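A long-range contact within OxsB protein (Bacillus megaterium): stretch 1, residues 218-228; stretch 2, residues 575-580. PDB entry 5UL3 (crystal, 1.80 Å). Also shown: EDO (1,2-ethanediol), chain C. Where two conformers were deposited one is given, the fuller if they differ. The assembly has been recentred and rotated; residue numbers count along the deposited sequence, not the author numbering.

Stretch 1, residues 218-228: VIPSFSPEQFF
Stretch 2 (575-580) DMNMGR

The touching residues are at least 349 apart in sequence; the two stretches bury 347 Å² between them. Residues 218-222 are helical. Ser 223 leaves helical phi/psi at -132/67, and a second helical segment runs through Phe 228 and continues.

Stretch 2 has no regular helix or strand. It is a tight turn: Asp 575 N donates to Arg 580 O at 2.7 Å, and Arg 580 N returns a weak bond to Asp 575 O at 3.3 Å. Asp 575 has chi1 t, which places Asp 575 OD1 3.1 Å from Asn 577 N as acceptor of its hydrogen bond. Met 576 and Asn 577 have phi/psi near -70/-35, Met 578 is at -111/3, and Gly 579 is at 56/33.

The register is set by two CA pairs: Ile 219 with Gly 579 at 6.2 Å, and Ser 223 with Met 576 at 5.7 Å.

Met 576 is the centre of the contact, with 128 Å² covered. Its CB points toward stretch 1. Chi1 is t (-173°), but chi2 (-121°) and chi3 (91°) lie between wells. This path runs past Ser 223, whose CB is 3.3 Å from Met 576 CG, and brings Met 576 SD to 3.4 Å from Gln 226 CB. Met 576 CE packs against both Ile 219 CG2 at 3.7 Å and Phe 227 CE1 at 3.8 Å. Phe 227 (chi1 m, chi2 83°) has a sideways CB, but its ring end comes nearer. Met 576 SD is 4.9 Å from the Phe 227 ring centroid and 48° off the normal, an oblique approach.

Ile 219 is m at chi1 and m at chi2. Its CB points toward the turn. Ile 219 CD1 reaches the turn backbone, 3.6 Å from Asn 577 O and 4.0 Å from Gly 579 N. The positive phi of Gly 579 by itself favours glycine. An ideal CB on Gly 579 would point toward stretch 1 and sit 3.6 Å from Ile 219 CD1.

No direct hydrogen bond crosses the contact. Water 1 bridges it instead, its O donating to Ile 219 O at 2.7 Å and to Met 576 O at 3.0 Å. The water O accepts from Ser 223 OG at 2.7 Å, and the m rotamer of Ser 223 (-54°) places OG for this.

Ser 221 OG (chi1 t) accepts a 2.8 Å hydrogen bond from O1 of a 1,2-ethanediol, probably from the crystallisation liquor. The same O1 lies at the edge of the Phe 222 ring, 3.6 Å from Phe 222 CE1.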

# COMPACT_ATOMS: atom_id res chain seq x y z
N VAL A 218 -10.46 -4.40 -4.21
CA VAL A 218 -10.11 -5.31 -5.30
C VAL A 218 -10.82 -6.67 -5.20
O VAL A 218 -11.09 -7.31 -6.23
CB VAL A 218 -8.58 -5.49 -5.35
CG1 VAL A 218 -8.08 -6.17 -4.10
CG2 VAL A 218 -8.17 -6.23 -6.63
N ILE A 219 -11.16 -7.13 -4.00
CA ILE A 219 -11.68 -8.49 -3.84
C ILE A 219 -13.07 -8.63 -4.47
O ILE A 219 -13.26 -9.53 -5.30
CB ILE A 219 -11.65 -8.93 -2.36
CG1 ILE A 219 -10.21 -9.27 -1.94
CG2 ILE A 219 -12.56 -10.12 -2.10
CD1 ILE A 219 -9.53 -10.24 -2.89
N PRO A 220 -14.07 -7.77 -4.16
CA PRO A 220 -15.35 -7.89 -4.89
C PRO A 220 -15.27 -7.46 -6.34
O PRO A 220 -16.04 -7.97 -7.17
CB PRO A 220 -16.30 -6.98 -4.09
CG PRO A 220 -15.42 -6.03 -3.39
CD PRO A 220 -14.15 -6.78 -3.07
N SER A 221 -14.39 -6.51 -6.67
CA SER A 221 -14.21 -6.12 -8.07
C SER A 221 -13.79 -7.32 -8.92
O SER A 221 -14.28 -7.49 -10.05
CB SER A 221 -13.15 -5.03 -8.17
OG SER A 221 -12.98 -4.61 -9.52
N PHE A 222 -12.89 -8.14 -8.41
CA PHE A 222 -12.38 -9.25 -9.20
C PHE A 222 -13.33 -10.44 -9.20
O PHE A 222 -13.39 -11.18 -10.19
CB PHE A 222 -10.99 -9.67 -8.69
CG PHE A 222 -9.86 -8.83 -9.25
CD1 PHE A 222 -10.11 -7.63 -9.90
CD2 PHE A 222 -8.54 -9.25 -9.12
CE1 PHE A 222 -9.07 -6.86 -10.41
CE2 PHE A 222 -7.50 -8.48 -9.63
CZ PHE A 222 -7.76 -7.30 -10.27
N SER A 223 -14.08 -10.64 -8.13
CA SER A 223 -14.94 -11.82 -7.98
C SER A 223 -16.35 -11.41 -7.55
O SER A 223 -16.79 -11.72 -6.44
CB SER A 223 -14.32 -12.79 -6.98
OG SER A 223 -12.99 -13.12 -7.33
N PRO A 224 -17.09 -10.72 -8.42
CA PRO A 224 -18.42 -10.24 -8.01
C PRO A 224 -19.46 -11.34 -7.87
O PRO A 224 -20.37 -11.20 -7.03
CB PRO A 224 -18.79 -9.25 -9.12
CG PRO A 224 -18.04 -9.72 -10.30
CD PRO A 224 -16.74 -10.27 -9.77
N GLU A 225 -19.35 -12.42 -8.64
CA GLU A 225 -20.40 -13.44 -8.66
C GLU A 225 -20.60 -14.08 -7.29
O GLU A 225 -21.74 -14.39 -6.91
CB GLU A 225 -20.06 -14.50 -9.71
CG GLU A 225 -18.73 -15.22 -9.50
CD GLU A 225 -17.51 -14.36 -9.83
OE1 GLU A 225 -17.65 -13.41 -10.63
OE2 GLU A 225 -16.43 -14.63 -9.28
N GLN A 226 -19.52 -14.28 -6.54
CA GLN A 226 -19.66 -14.85 -5.20
C GLN A 226 -20.42 -13.92 -4.28
O GLN A 226 -21.14 -14.38 -3.38
CB GLN A 226 -18.29 -15.18 -4.61
CG GLN A 226 -17.79 -16.61 -4.88
CD GLN A 226 -16.91 -16.72 -6.11
OE1 GLN A 226 -16.83 -15.78 -6.91
NE2 GLN A 226 -16.23 -17.85 -6.27
N PHE A 227 -20.29 -12.61 -4.48
CA PHE A 227 -21.05 -11.66 -3.67
C PHE A 227 -22.50 -11.58 -4.12
O PHE A 227 -23.40 -11.53 -3.29
CB PHE A 227 -20.39 -10.27 -3.74
CG PHE A 227 -19.14 -10.15 -2.90
CD1 PHE A 227 -17.92 -10.58 -3.39
CD2 PHE A 227 -19.20 -9.63 -1.62
CE1 PHE A 227 -16.77 -10.48 -2.62
CE2 PHE A 227 -18.06 -9.51 -0.85
CZ PHE A 227 -16.84 -9.94 -1.36
N PHE A 228 -22.74 -11.57 -5.44
CA PHE A 228 -24.11 -11.48 -5.94
C PHE A 228 -24.91 -12.73 -5.60
O PHE A 228 -26.13 -12.66 -5.40
CB PHE A 228 -24.11 -11.25 -7.45
CG PHE A 228 -23.58 -9.89 -7.87
CD1 PHE A 228 -23.85 -8.75 -7.12
CD2 PHE A 228 -22.82 -9.76 -9.02
CE1 PHE A 228 -23.37 -7.51 -7.51
CE2 PHE A 228 -22.33 -8.53 -9.42
CZ PHE A 228 -22.61 -7.40 -8.66
N ASP A 575 -9.31 -18.47 -6.38
CA ASP A 575 -9.77 -18.22 -5.02
C ASP A 575 -10.36 -16.82 -4.95
O ASP A 575 -9.69 -15.84 -5.30
CB ASP A 575 -8.63 -18.38 -4.02
CG ASP A 575 -9.07 -18.15 -2.58
OD1 ASP A 575 -10.29 -18.15 -2.32
OD2 ASP A 575 -8.19 -17.96 -1.72
N MET A 576 -11.62 -16.73 -4.51
CA MET A 576 -12.29 -15.44 -4.39
C MET A 576 -11.71 -14.61 -3.24
O MET A 576 -11.52 -13.39 -3.37
CB MET A 576 -13.78 -15.69 -4.19
CG MET A 576 -14.67 -14.50 -4.21
SD MET A 576 -15.57 -14.32 -2.68
CE MET A 576 -14.40 -13.28 -1.83
N ASN A 577 -11.40 -15.26 -2.12
CA ASN A 577 -10.90 -14.57 -0.93
C ASN A 577 -9.50 -14.01 -1.15
O ASN A 577 -9.15 -12.97 -0.57
CB ASN A 577 -10.94 -15.54 0.26
CG ASN A 577 -10.31 -14.97 1.50
OD1 ASN A 577 -10.72 -13.92 2.01
ND2 ASN A 577 -9.30 -15.67 2.03
N MET A 578 -8.67 -14.67 -1.96
CA MET A 578 -7.31 -14.21 -2.20
C MET A 578 -7.09 -13.69 -3.61
O MET A 578 -5.96 -13.31 -3.95
CB MET A 578 -6.31 -15.34 -1.89
CG MET A 578 -6.24 -15.70 -0.40
SD MET A 578 -5.94 -14.27 0.68
CE MET A 578 -4.36 -13.67 0.10
N GLY A 579 -8.13 -13.66 -4.44
CA GLY A 579 -8.02 -13.11 -5.78
C GLY A 579 -6.95 -13.75 -6.63
O GLY A 579 -6.34 -13.07 -7.47
N ARG A 580 -6.70 -15.05 -6.45
CA ARG A 580 -5.56 -15.67 -7.11
C ARG A 580 -5.84 -17.14 -7.39
O ARG A 580 -6.68 -17.77 -6.76
CB ARG A 580 -4.28 -15.54 -6.28
CG ARG A 580 -4.24 -16.42 -5.04
CD ARG A 580 -3.04 -16.03 -4.17
NE ARG A 580 -2.97 -16.81 -2.93
CZ ARG A 580 -2.27 -16.43 -1.86
NH1 ARG A 580 -1.60 -15.29 -1.87
NH2 ARG A 580 -2.26 -17.20 -0.78
C1 EDO C . -12.51 -4.15 -12.71
O1 EDO C . -11.88 -5.26 -12.05
C2 EDO C . -13.85 -4.57 -13.31
O2 EDO C . -14.69 -5.20 -12.34
O HOH W 1 -11.59 -11.55 -5.71